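Local coordinates for Emp47p (form2) (Saccharomyces cerevisiae, PDB 2A6Z), which serves, through its carbohydrate recognition domain, as a calcium-independent cargo receptor involved in glycoprotein secretion and required for the exit of Emp46p from the endoplasmic reticulum, at residues A[44-49]-A[201-206]; A[57-62]-A[191-196]; A[61-66]-A[216-221]; A[72-77]-A[207-212]. One frame throughout, in Å; residues are numbered along the deposited sequence.

Interaction 1. Residues A[44-49]-A[201-206]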
loop_
_atom_site.group_PDB
_atom_site.type_symbol
_atom_site.label_atom_id
_atom_site.label_comp_id
_atom_site.label_asym_id
_atom_site.label_seq_id
_atom_site.Cartn_x
_atom_site.Cartn_y
_atom_site.Cartn_z
ATOM N N ASN A 44 9.323 7.630 14.407
ATOM C CA ASN A 44 9.893 8.847 14.959
ATOM C C ASN A 44 10.074 9.884 13.855
ATOM O O ASN A 44 9.669 9.689 12.711
ATOM C CB ASN A 44 11.196 8.486 15.680
ATOM C CG ASN A 44 12.334 8.031 14.873
ATOM O OD1 ASN A 44 12.458 8.266 13.703
ATOM N ND2 ASN A 44 13.362 7.454 15.593
ATOM N N GLN A 45 10.680 11.050 14.183
ATOM C CA GLN A 45 10.863 12.120 13.195
ATOM C C GLN A 45 11.799 11.655 12.091
ATOM O O GLN A 45 12.915 11.249 12.409
ATOM C CB GLN A 45 11.442 13.387 13.860
ATOM C CG GLN A 45 10.406 13.964 14.829
ATOM C CD GLN A 45 11.013 15.096 15.630
ATOM O OE1 GLN A 45 10.376 15.483 16.619
ATOM N NE2 GLN A 45 12.191 15.609 15.276
ATOM N N ASN A 46 11.368 11.785 10.832
ATOM C CA ASN A 46 12.132 11.398 9.665
ATOM C C ASN A 46 12.559 9.921 9.739
ATOM O O ASN A 46 13.737 9.590 9.792
ATOM C CB ASN A 46 13.368 12.279 9.478
ATOM C CG ASN A 46 13.908 12.153 8.084
ATOM O OD1 ASN A 46 13.392 11.454 7.176
ATOM N ND2 ASN A 46 14.962 12.867 7.837
ATOM N N SER A 47 11.536 9.093 9.705
ATOM C CA SER A 47 11.714 7.629 9.773
ATOM C C SER A 47 11.087 6.973 8.574
ATOM O O SER A 47 10.291 7.593 7.839
ATOM C CB SER A 47 11.110 7.037 11.060
ATOM O OG SER A 47 9.729 7.419 11.217
ATOM N N LYS A 48 11.451 5.707 8.367
ATOM C CA LYS A 48 11.034 4.892 7.248
ATOM C C LYS A 48 10.769 3.479 7.747
ATOM O O LYS A 48 11.446 2.985 8.623
ATOM C CB LYS A 48 12.052 4.836 6.101
ATOM C CG LYS A 48 12.254 6.186 5.424
ATOM C CD LYS A 48 13.306 6.186 4.336
ATOM C CE LYS A 48 13.210 7.442 3.488
ATOM N NZ LYS A 48 14.407 7.660 2.628
ATOM N N GLY A 49 9.779 2.832 7.115
ATOM C CA GLY A 49 9.436 1.464 7.519
ATOM C C GLY A 49 8.850 0.738 6.323
ATOM O O GLY A 49 8.209 1.344 5.445
ATOM N N ASN A 201 7.954 9.619 6.741
ATOM C CA ASN A 201 7.357 10.872 7.135
ATOM C C ASN A 201 8.195 12.112 6.806
ATOM O O ASN A 201 7.666 13.227 6.896
ATOM C CB ASN A 201 6.858 10.872 8.593
ATOM C CG ASN A 201 7.920 10.547 9.595
ATOM O OD1 ASN A 201 9.122 10.535 9.284
ATOM N ND2 ASN A 201 7.502 10.293 10.837
ATOM N N GLY A 202 9.433 11.911 6.407
ATOM C CA GLY A 202 10.308 13.052 5.990
ATOM C C GLY A 202 10.564 13.984 7.136
ATOM O O GLY A 202 10.435 13.641 8.303
ATOM N N ALA A 203 11.017 15.176 6.768
ATOM C CA ALA A 203 11.555 16.139 7.725
ATOM C C ALA A 203 10.747 17.446 7.768
ATOM O O ALA A 203 11.129 18.338 8.519
ATOM C CB ALA A 203 12.994 16.478 7.392
ATOM N N VAL A 204 9.649 17.566 7.018
ATOM C CA VAL A 204 8.904 18.824 7.053
ATOM C C VAL A 204 8.376 19.090 8.472
ATOM O O VAL A 204 7.716 18.229 9.056
ATOM C CB VAL A 204 7.779 18.806 6.032
ATOM C CG1 VAL A 204 6.932 20.060 6.173
ATOM C CG2 VAL A 204 8.379 18.796 4.616
ATOM N N ASN A 205 8.652 20.303 8.957
ATOM C CA ASN A 205 8.243 20.740 10.269
ATOM C C ASN A 205 8.660 19.782 11.367
ATOM O O ASN A 205 8.003 19.799 12.399
ATOM C CB ASN A 205 6.737 20.964 10.256
ATOM C CG ASN A 205 6.262 22.168 9.507
ATOM O OD1 ASN A 205 7.027 23.160 9.478
ATOM N ND2 ASN A 205 5.061 22.113 8.927
ATOM N N ASN A 206 9.695 18.989 11.221
ATOM C CA ASN A 206 10.063 17.975 12.227
ATOM C C ASN A 206 8.850 17.166 12.639
ATOM O O ASN A 206 8.640 16.758 13.784
ATOM C CB ASN A 206 10.728 18.654 13.443
ATOM C CG ASN A 206 12.210 18.937 13.224
ATOM O OD1 ASN A 206 12.917 18.450 12.327
ATOM N ND2 ASN A 206 12.614 19.811 14.112
HETATM O O HOH W 1 11.325 9.786 6.397
#

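Interaction 2. Residues A[57-62]-A[191-196]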
loop_
_atom_site.group_PDB
_atom_site.type_symbol
_atom_site.label_atom_id
_atom_site.label_comp_id
_atom_site.label_asym_id
_atom_site.label_seq_id
_atom_site.Cartn_x
_atom_site.Cartn_y
_atom_site.Cartn_z
ATOM N N PHE A 57 3.364 -13.961 -4.753
ATOM C CA PHE A 57 2.029 -14.363 -5.142
ATOM C C PHE A 57 2.038 -14.589 -6.644
ATOM O O PHE A 57 2.373 -13.682 -7.414
ATOM C CB PHE A 57 1.030 -13.271 -4.725
ATOM C CG PHE A 57 -0.328 -13.410 -5.404
ATOM C CD1 PHE A 57 -1.202 -14.436 -5.145
ATOM C CD2 PHE A 57 -0.705 -12.486 -6.394
ATOM C CE1 PHE A 57 -2.432 -14.521 -5.820
ATOM C CE2 PHE A 57 -1.926 -12.521 -7.034
ATOM C CZ PHE A 57 -2.774 -13.557 -6.768
ATOM N N ASP A 58 1.660 -15.807 -7.059
ATOM C CA ASP A 58 1.621 -16.135 -8.460
ATOM C C ASP A 58 0.281 -15.711 -9.036
ATOM O O ASP A 58 -0.780 -16.300 -8.782
ATOM C CB ASP A 58 1.766 -17.656 -8.588
ATOM C CG ASP A 58 1.888 -18.140 -10.002
ATOM O OD1 ASP A 58 1.646 -19.338 -10.148
ATOM O OD2 ASP A 58 2.212 -17.337 -10.908
ATOM N N LEU A 59 0.280 -14.645 -9.879
ATOM C CA LEU A 59 -0.962 -14.075 -10.391
ATOM C C LEU A 59 -1.495 -14.939 -11.537
ATOM O O LEU A 59 -0.947 -14.940 -12.652
ATOM C CB LEU A 59 -0.738 -12.640 -10.821
ATOM C CG LEU A 59 -1.980 -12.010 -11.499
ATOM C CD1 LEU A 59 -3.151 -11.878 -10.528
ATOM C CD2 LEU A 59 -1.620 -10.653 -12.099
ATOM N N LYS A 60 -2.622 -15.591 -11.319
ATOM C CA LYS A 60 -3.289 -16.424 -12.315
ATOM C C LYS A 60 -4.782 -16.127 -12.443
ATOM O O LYS A 60 -5.387 -16.523 -13.452
ATOM C CB LYS A 60 -3.120 -17.911 -11.976
ATOM C CG LYS A 60 -1.653 -18.369 -11.939
ATOM C CD LYS A 60 -1.078 -18.416 -13.347
ATOM C CE LYS A 60 0.303 -19.017 -13.327
ATOM N NZ LYS A 60 1.129 -18.514 -14.441
ATOM N N ASP A 61 -5.371 -15.491 -11.433
ATOM C CA ASP A 61 -6.816 -15.337 -11.358
ATOM C C ASP A 61 -7.129 -14.091 -10.493
ATOM O O ASP A 61 -6.227 -13.515 -9.889
ATOM C CB ASP A 61 -7.453 -16.580 -10.701
ATOM C CG ASP A 61 -7.386 -17.871 -11.491
ATOM O OD1 ASP A 61 -6.559 -18.775 -11.225
ATOM O OD2 ASP A 61 -8.190 -17.920 -12.438
ATOM N N SER A 62 -8.397 -13.748 -10.475
ATOM C CA SER A 62 -8.852 -12.539 -9.777
ATOM C C SER A 62 -8.477 -12.571 -8.313
ATOM O O SER A 62 -8.379 -13.627 -7.666
ATOM C CB SER A 62 -10.369 -12.461 -9.923
ATOM O OG SER A 62 -10.685 -12.440 -11.300
ATOM N N GLY A 191 3.052 -13.814 -13.353
ATOM C CA GLY A 191 4.360 -13.910 -12.716
ATOM C C GLY A 191 4.195 -13.779 -11.223
ATOM O O GLY A 191 3.105 -13.794 -10.660
ATOM N N SER A 192 5.345 -13.683 -10.551
ATOM C CA SER A 192 5.362 -13.618 -9.135
ATOM C C SER A 192 5.376 -12.175 -8.635
ATOM O O SER A 192 6.327 -11.433 -8.953
ATOM C CB SER A 192 6.650 -14.336 -8.605
ATOM O OG SER A 192 6.550 -14.469 -7.203
ATOM N N TYR A 193 4.326 -11.816 -7.894
ATOM C CA TYR A 193 4.185 -10.465 -7.403
ATOM C C TYR A 193 4.446 -10.339 -5.927
ATOM O O TYR A 193 4.093 -11.214 -5.113
ATOM C CB TYR A 193 2.753 -9.921 -7.688
ATOM C CG TYR A 193 2.536 -9.612 -9.132
ATOM C CD1 TYR A 193 2.301 -10.570 -10.120
ATOM C CD2 TYR A 193 2.545 -8.257 -9.535
ATOM C CE1 TYR A 193 2.123 -10.196 -11.429
ATOM C CE2 TYR A 193 2.350 -7.898 -10.832
ATOM C CZ TYR A 193 2.110 -8.837 -11.815
ATOM O OH TYR A 193 1.933 -8.485 -13.111
ATOM N N ARG A 194 5.075 -9.225 -5.603
ATOM C CA ARG A 194 5.389 -8.851 -4.243
ATOM C C ARG A 194 4.343 -7.849 -3.751
ATOM O O ARG A 194 3.970 -6.941 -4.471
ATOM C CB ARG A 194 6.801 -8.249 -4.146
ATOM C CG ARG A 194 7.871 -9.041 -4.852
ATOM C CD ARG A 194 7.893 -10.530 -4.541
ATOM N NE ARG A 194 8.022 -10.806 -3.114
ATOM C CZ ARG A 194 8.687 -11.853 -2.641
ATOM N NH1 ARG A 194 9.296 -12.739 -3.398
ATOM N NH2 ARG A 194 8.729 -12.002 -1.318
ATOM N N ILE A 195 3.880 -8.060 -2.509
ATOM C CA ILE A 195 2.784 -7.325 -1.890
ATOM C C ILE A 195 3.303 -6.790 -0.585
ATOM O O ILE A 195 3.868 -7.546 0.237
ATOM C CB ILE A 195 1.581 -8.285 -1.665
ATOM C CG1 ILE A 195 1.004 -8.731 -3.008
ATOM C CG2 ILE A 195 0.548 -7.643 -0.754
ATOM C CD1 ILE A 195 0.141 -9.975 -2.884
ATOM N N GLY A 196 3.139 -5.477 -0.378
ATOM C CA GLY A 196 3.643 -4.884 0.849
ATOM C C GLY A 196 3.254 -3.424 0.913
ATOM O O GLY A 196 2.556 -2.891 0.056
#

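Interaction 3. Residues A[61-66]-A[216-221]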
loop_
_atom_site.group_PDB
_atom_site.type_symbol
_atom_site.label_atom_id
_atom_site.label_comp_id
_atom_site.label_asym_id
_atom_site.label_seq_id
_atom_site.Cartn_x
_atom_site.Cartn_y
_atom_site.Cartn_z
ATOM N N ASP A 61 -5.371 -15.491 -11.433
ATOM C CA ASP A 61 -6.816 -15.337 -11.358
ATOM C C ASP A 61 -7.129 -14.091 -10.493
ATOM O O ASP A 61 -6.227 -13.515 -9.889
ATOM C CB ASP A 61 -7.453 -16.580 -10.701
ATOM C CG ASP A 61 -7.386 -17.871 -11.491
ATOM O OD1 ASP A 61 -6.559 -18.775 -11.225
ATOM O OD2 ASP A 61 -8.190 -17.920 -12.438
ATOM N N SER A 62 -8.397 -13.748 -10.475
ATOM C CA SER A 62 -8.852 -12.539 -9.777
ATOM C C SER A 62 -8.477 -12.571 -8.313
ATOM O O SER A 62 -8.379 -13.627 -7.666
ATOM C CB SER A 62 -10.369 -12.461 -9.923
ATOM O OG SER A 62 -10.685 -12.440 -11.300
ATOM N N PHE A 63 -8.339 -11.347 -7.728
ATOM C CA PHE A 63 -7.976 -11.276 -6.312
ATOM C C PHE A 63 -8.447 -9.934 -5.752
ATOM O O PHE A 63 -8.753 -9.005 -6.450
ATOM C CB PHE A 63 -6.436 -11.430 -6.128
ATOM C CG PHE A 63 -5.619 -10.280 -6.645
ATOM C CD1 PHE A 63 -5.268 -9.222 -5.795
ATOM C CD2 PHE A 63 -5.215 -10.240 -7.954
ATOM C CE1 PHE A 63 -4.558 -8.167 -6.273
ATOM C CE2 PHE A 63 -4.485 -9.155 -8.457
ATOM C CZ PHE A 63 -4.173 -8.103 -7.618
ATOM N N THR A 64 -8.396 -9.911 -4.399
ATOM C CA THR A 64 -8.709 -8.732 -3.618
ATOM C C THR A 64 -7.606 -8.568 -2.561
ATOM O O THR A 64 -7.191 -9.562 -1.918
ATOM C CB THR A 64 -10.010 -8.911 -2.866
ATOM O OG1 THR A 64 -11.063 -9.147 -3.798
ATOM C CG2 THR A 64 -10.399 -7.701 -2.044
ATOM N N MET A 65 -7.164 -7.332 -2.340
ATOM C CA MET A 65 -6.303 -6.965 -1.233
ATOM C C MET A 65 -6.999 -5.871 -0.432
ATOM O O MET A 65 -7.326 -4.817 -1.010
ATOM C CB MET A 65 -4.989 -6.452 -1.731
ATOM C CG MET A 65 -4.052 -7.248 -2.592
ATOM S SD MET A 65 -2.570 -6.576 -3.401
ATOM C CE MET A 65 -3.318 -5.270 -4.381
ATOM N N GLU A 66 -7.187 -6.061 0.878
ATOM C CA GLU A 66 -7.783 -5.049 1.744
ATOM C C GLU A 66 -6.777 -4.660 2.792
ATOM O O GLU A 66 -6.377 -5.496 3.635
ATOM C CB GLU A 66 -9.047 -5.575 2.410
ATOM C CG GLU A 66 -10.159 -5.916 1.463
ATOM C CD GLU A 66 -11.410 -6.469 2.016
ATOM O OE1 GLU A 66 -11.484 -6.680 3.255
ATOM O OE2 GLU A 66 -12.361 -6.694 1.245
ATOM N N MET A 216 -4.324 -6.785 7.121
ATOM C CA MET A 216 -4.415 -6.869 5.668
ATOM C C MET A 216 -5.049 -8.218 5.364
ATOM O O MET A 216 -4.672 -9.228 5.938
ATOM C CB MET A 216 -3.027 -6.732 5.012
ATOM C CG MET A 216 -2.977 -6.757 3.478
ATOM S SD MET A 216 -2.723 -8.509 3.059
ATOM C CE MET A 216 -2.794 -8.423 1.264
ATOM N N GLN A 217 -6.015 -8.227 4.457
ATOM C CA GLN A 217 -6.637 -9.457 4.065
ATOM C C GLN A 217 -6.537 -9.606 2.560
ATOM O O GLN A 217 -6.813 -8.671 1.794
ATOM C CB GLN A 217 -8.092 -9.535 4.519
ATOM C CG GLN A 217 -8.018 -9.672 6.051
ATOM C CD GLN A 217 -9.382 -10.021 6.612
ATOM O OE1 GLN A 217 -9.542 -11.080 7.243
ATOM N NE2 GLN A 217 -10.353 -9.141 6.379
ATOM N N PHE A 218 -6.149 -10.794 2.123
ATOM C CA PHE A 218 -6.057 -11.156 0.724
ATOM C C PHE A 218 -7.108 -12.204 0.432
ATOM O O PHE A 218 -7.198 -13.179 1.205
ATOM C CB PHE A 218 -4.630 -11.699 0.455
ATOM C CG PHE A 218 -4.336 -11.809 -1.028
ATOM C CD1 PHE A 218 -3.648 -10.788 -1.669
ATOM C CD2 PHE A 218 -4.740 -12.878 -1.782
ATOM C CE1 PHE A 218 -3.362 -10.842 -3.023
ATOM C CE2 PHE A 218 -4.427 -12.961 -3.150
ATOM C CZ PHE A 218 -3.741 -11.925 -3.764
ATOM N N PHE A 219 -7.856 -12.033 -0.635
ATOM C CA PHE A 219 -8.862 -13.020 -1.066
ATOM C C PHE A 219 -8.605 -13.429 -2.487
ATOM O O PHE A 219 -8.228 -12.627 -3.350
ATOM C CB PHE A 219 -10.298 -12.457 -0.968
ATOM C CG PHE A 219 -10.664 -11.893 0.386
ATOM C CD1 PHE A 219 -11.436 -12.632 1.267
ATOM C CD2 PHE A 219 -10.261 -10.628 0.785
ATOM C CE1 PHE A 219 -11.795 -12.160 2.534
ATOM C CE2 PHE A 219 -10.598 -10.160 2.043
ATOM C CZ PHE A 219 -11.369 -10.881 2.961
ATOM N N ASN A 220 -8.909 -14.692 -2.770
ATOM C CA ASN A 220 -9.166 -15.045 -4.152
ATOM C C ASN A 220 -10.511 -14.460 -4.581
ATOM O O ASN A 220 -11.494 -14.411 -3.807
ATOM C CB ASN A 220 -9.039 -16.556 -4.211
ATOM C CG ASN A 220 -7.598 -16.965 -3.956
ATOM O OD1 ASN A 220 -6.615 -16.487 -4.554
ATOM N ND2 ASN A 220 -7.307 -17.865 -3.017
ATOM N N GLY A 221 -10.678 -14.028 -5.773
ATOM C CA GLY A 221 -11.924 -13.459 -6.292
ATOM C C GLY A 221 -12.076 -12.030 -5.826
ATOM O O GLY A 221 -11.150 -11.431 -5.232
HETATM O O HOH W 2 -6.054 -15.227 -7.139
HETATM O O HOH W 3 -10.220 -6.506 5.578
#

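Interaction 4. Residues A[72-77]-A[207-212]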
loop_
_atom_site.group_PDB
_atom_site.type_symbol
_atom_site.label_atom_id
_atom_site.label_comp_id
_atom_site.label_asym_id
_atom_site.label_seq_id
_atom_site.Cartn_x
_atom_site.Cartn_y
_atom_site.Cartn_z
ATOM N N VAL A 72 -1.639 8.863 12.349
ATOM C CA VAL A 72 -1.917 9.630 13.569
ATOM C C VAL A 72 -0.701 10.512 13.888
ATOM O O VAL A 72 0.422 10.237 13.476
ATOM C CB VAL A 72 -2.269 8.731 14.793
ATOM C CG1 VAL A 72 -3.624 8.068 14.544
ATOM C CG2 VAL A 72 -1.188 7.699 15.035
ATOM N N GLY A 73 -0.982 11.560 14.672
ATOM C CA GLY A 73 0.089 12.340 15.293
ATOM C C GLY A 73 0.489 13.599 14.581
ATOM O O GLY A 73 1.316 14.343 15.162
ATOM N N TYR A 74 -0.061 13.888 13.394
ATOM C CA TYR A 74 0.351 15.091 12.700
ATOM C C TYR A 74 -0.725 15.498 11.662
ATOM O O TYR A 74 -1.256 14.686 10.937
ATOM C CB TYR A 74 1.657 14.881 11.920
ATOM C CG TYR A 74 2.158 16.151 11.298
ATOM C CD1 TYR A 74 2.705 17.149 12.103
ATOM C CD2 TYR A 74 2.066 16.390 9.933
ATOM C CE1 TYR A 74 3.162 18.322 11.579
ATOM C CE2 TYR A 74 2.535 17.601 9.418
ATOM C CZ TYR A 74 3.076 18.558 10.231
ATOM O OH TYR A 74 3.529 19.727 9.682
ATOM N N SER A 75 -0.988 16.796 11.628
ATOM C CA SER A 75 -1.845 17.361 10.568
ATOM C C SER A 75 -1.063 18.495 9.911
ATOM O O SER A 75 -0.595 19.393 10.583
ATOM C CB SER A 75 -3.072 18.014 11.211
ATOM O OG SER A 75 -3.871 18.657 10.249
ATOM N N GLY A 76 -0.947 18.410 8.600
ATOM C CA GLY A 76 -0.257 19.437 7.811
ATOM C C GLY A 76 0.381 18.771 6.578
ATOM O O GLY A 76 0.634 17.608 6.464
ATOM N N GLN A 77 0.552 19.542 5.540
ATOM C CA GLN A 77 1.218 19.025 4.341
ATOM C C GLN A 77 2.632 18.626 4.606
ATOM O O GLN A 77 3.404 19.324 5.257
ATOM C CB GLN A 77 1.136 20.104 3.250
ATOM C CG GLN A 77 1.680 19.439 1.934
ATOM C CD GLN A 77 1.377 20.571 0.890
ATOM O OE1 GLN A 77 1.690 20.517 -0.254
ATOM N NE2 GLN A 77 0.646 21.569 1.440
ATOM N N ASN A 207 7.951 16.898 11.649
ATOM C CA ASN A 207 6.746 16.139 11.962
ATOM C C ASN A 207 7.107 14.717 12.391
ATOM O O ASN A 207 8.119 14.140 12.025
ATOM C CB ASN A 207 5.768 16.066 10.731
ATOM C CG ASN A 207 6.214 15.028 9.713
ATOM O OD1 ASN A 207 5.740 13.883 9.801
ATOM N ND2 ASN A 207 7.061 15.371 8.759
ATOM N N ALA A 208 6.172 14.135 13.154
ATOM C CA ALA A 208 6.246 12.751 13.573
ATOM C C ALA A 208 5.015 11.972 13.121
ATOM O O ALA A 208 4.436 11.184 13.883
ATOM C CB ALA A 208 6.409 12.622 15.111
ATOM N N GLU A 209 4.542 12.244 11.898
ATOM C CA GLU A 209 3.382 11.490 11.425
ATOM C C GLU A 209 3.674 10.005 11.505
ATOM O O GLU A 209 4.724 9.525 11.065
ATOM C CB GLU A 209 3.123 11.903 9.944
ATOM C CG GLU A 209 1.787 11.310 9.432
ATOM C CD GLU A 209 1.256 11.956 8.148
ATOM O OE1 GLU A 209 2.002 12.761 7.507
ATOM O OE2 GLU A 209 0.118 11.623 7.759
ATOM N N SER A 210 2.661 9.292 12.057
ATOM C CA SER A 210 2.835 7.850 12.318
ATOM C C SER A 210 1.886 7.055 11.440
ATOM O O SER A 210 0.668 7.052 11.716
ATOM C CB SER A 210 2.582 7.600 13.817
ATOM O OG SER A 210 2.893 6.243 14.102
ATOM N N PHE A 211 2.430 6.428 10.415
ATOM C CA PHE A 211 1.660 5.561 9.507
ATOM C C PHE A 211 1.660 4.156 10.101
ATOM O O PHE A 211 2.738 3.635 10.419
ATOM C CB PHE A 211 2.302 5.559 8.115
ATOM C CG PHE A 211 2.122 6.855 7.371
ATOM C CD1 PHE A 211 0.888 7.166 6.813
ATOM C CD2 PHE A 211 3.177 7.744 7.266
ATOM C CE1 PHE A 211 0.713 8.350 6.097
ATOM C CE2 PHE A 211 2.995 8.908 6.508
ATOM C CZ PHE A 211 1.774 9.210 5.945
ATOM N N GLU A 212 0.479 3.583 10.263
ATOM C CA GLU A 212 0.292 2.368 11.071
ATOM C C GLU A 212 -0.628 1.386 10.344
ATOM O O GLU A 212 -1.620 1.813 9.722
ATOM C CB GLU A 212 -0.313 2.710 12.410
ATOM C CG GLU A 212 0.494 3.798 13.121
ATOM C CD GLU A 212 0.101 4.120 14.514
ATOM O OE1 GLU A 212 -0.986 3.630 14.962
ATOM O OE2 GLU A 212 0.892 4.853 15.164
HETATM O O HOH W 4 4.002 15.254 14.716
#

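Interaction 1. Residues A[44-49]-A[201-206]
Asn201 turns its carboxamide into the bend 44-47 and uses both ends of it there. Its CG stands between the backbone N and the carbonyl carbon (chi1 57°), which directs CG toward the opposing backbone. ND2 gives a nearly straight bond, 171° at the hydrogen, to Asn44 O at 2.9 Å; the acceptor lies in the amide plane of Asn201, while ND2 itself sits above the carbonyl plane of Asn44. Ser47 OG donates to the same oxygen from the opposite face, at 2.7 Å, so Asn44 O is gripped by two donors. OD1 of Asn201 accepts from Ser47 N at 2.8 Å. Asparagine suits this place because its short amide offers a donor and an acceptor side by side to a backbone that presents the complementary pair. A second proton on ND2 goes to Glu209 O. The contact joins two loops at one end of the legume-lectin-like beta sandwich: one leads into strand 48-58, the other connects strands 192-200 and 210-220. The backbone hydrogen bond from Asn201 N to Ser47 O is longer, 3.3 Å. Gly202 has positive phi, which favours glycine, and its carbonyl oxygen receives a CA-H...O contact from Asn46 CA at 3.1 Å. A water accepts from Gly202 N and lies within hydrogen-bonding distance of both Asn46 OD1 and Ser47 O. Farther out, the extended side chain of Gln45 passes Asn206 at a slant, their amide planes only 14° apart, with Gln45 NE2 3.8 Å from Asn206 CB.

Interaction 2. Residues A[57-62]-A[191-196]
Phe57 and Tyr193 face each other as an antiparallel hydrogen-bonded pair, Phe57 N giving to Tyr193 O at 2.9 Å and Tyr193 N to Phe57 O at 2.7 Å. Next, Asp58 and Ser192 are a non-hydrogen-bonded pair, and their side chains turn to the more exposed face of the sheet. Leu59 N donates to Gly191 O at 3.1 Å, continuing the ladder of backbone bonds. Gly191 has backbone angles that would press a CB against the preceding carbonyl oxygen, so glycine is called for. The side chains of Phe57 and Tyr193 lie on the other face, where the contact is apolar; Leu59 joins them from the turn. Leu59 CB lies 3.7 Å from Tyr193 CD1, and its CG, anti to the backbone N (chi1 175°), carries CD2 to Tyr193 CE1. Phe57 CB meets Ile195 CD1 at 3.9 Å, while Tyr193 CB lies at the edge of the Phe57 ring. These strands, 48-58 and 192-200, are neighbours in one of the two sheets of the legume-lectin-like sandwich, and their large apolar residues suit the face turned to the other sheet. In the next shell Phe57 meets Phe218 and Phe63 edge-to-face, and Ile195 touches Met216, all three from that second sheet. Tyr193 stacks on Phe86 of strand 81-88, and its hydroxyl is hydrogen-bonded to Pro189 O. Lys60 NZ makes a long salt bridge with Asp58 OD2 and bonds Ser190 OG.

Interaction 3. Residues A[61-66]-A[216-221]
Thr64 and Phe219 share two backbone hydrogen bonds, Thr64 N to Phe219 O and Phe219 N to Thr64 O, both 2.9 Å. Glu66 and Gln217 form the next hydrogen-bonded pair, and Met65 with Phe218 the non-hydrogen-bonded pair between them. Strands 63-66 and 216-220 thus run antiparallel, at 169°, in one sheet of the lectin sandwich. Past the strand, Gly221, whose positive phi favours glycine, gives its N-H to Ser62 O from above the carbonyl plane. Among side-chain bonds, Thr64 OG1, anti to the carbonyl carbon (chi1 -60°), donates to Gly221 O at 2.7 Å, in the carbonyl plane on a lone pair. A water links Glu66 OE1 with Gln217 NE2, while Glu66 OE2 is held by Arg160 and Ser2.

The apolar contacts lie mainly on the face of Met65 and Phe218. The rings of Phe63 and Phe218 are near parallel, their planes 2° apart, but slid so far that they barely overlap, with centroids 5.5 Å apart; Phe218 CZ reaches Phe63 CB at 3.6 Å. Met65 lies alongside Phe218, CG to CD1 3.7 Å, and Thr64 O sits over one face of that ring. Ile195 of the opposite sheet packs on Phe218.

The Met65 and Phe218 face is therefore apolar, while the other is mixed: the Phe219 ring packs against Thr64 CB, the Glu66 carboxylate crosses it obliquely, and the polar ends of Glu66 and Gln217 share a water.

Interaction 4. Residues A[72-77]-A[207-212]
The ring of Tyr74 carries Asn207 on one face: Asn207 CB stands 3.4 Å from the centroid and 7° off the ring normal, a CH-pi contact over the centre. The two side chains cross at about a right angle, with ring and amide planes 44° apart. Tyr74 CG, anti to the backbone N (chi1 -175°), brings the ring to Asn207. Tyr74 CB touches Glu209 CA at 3.8 Å. A tyrosine suits this place because its face can take an aliphatic CB while the hydroxyl bonds to Asn205 ND2. The Asn207 amide is set by its own chain: OD1 accepts from Glu209 N at 2.9 Å, an Asx turn, and ND2 serves Val204 O and Asn201 O. The carboxylate of Glu209 is also engaged, OE2 with Ser71 OG.

Val72 and Ser210 form an antiparallel hydrogen-bonded pair, Val72 N to Ser210 O at 3.0 Å and Ser210 N to Val72 O at 2.8 Å. On their shared face Val72 CG2 lies 3.5 Å from Glu212 OE2, and Ser210 OG donates to that oxygen at 2.7 Å, on its anti lone pair. The other oxygen, OE1, makes salt bridges with Arg70 and Arg38, which probably favour the charged form of the glutamate. Gly73 has backbone angles that by themselves call for glycine, and a water joins Gly73 O to Ala208 N.

The contact lies where strand 63-72 ends and strand 210-220 begins, in the same sheet as interaction 3. Strand 38-40 flanks the other side of strand 210-220; Phe211 makes a backbone hydrogen bond with Leu41 just beyond it, and Val40 touches Ser210 and Glu212.

The four contacts fall at two ends of the beta sandwich. Interactions 1 and 4, with centres 9 Å apart, lie at one end, bridged by Asn201; interactions 2 and 3, 10 Å apart, lie at the other, about 30 Å away. Interaction 2 pairs strands 48-58 and 192-200 in one sheet, and interaction 1 joins loops at the far ends of those two strands; interactions 3 and 4 belong to the second sheet, along strands 63-72 and 210-220. The first segments follow in the order 1, 2, 3, 4, the second as 2, 1, 4, 3, so interaction 2 lies within the span of 1 and 4 within that of 3. Distant parts of the sequence thus close both sheets, whose aromatic interior connects interactions 2 and 3.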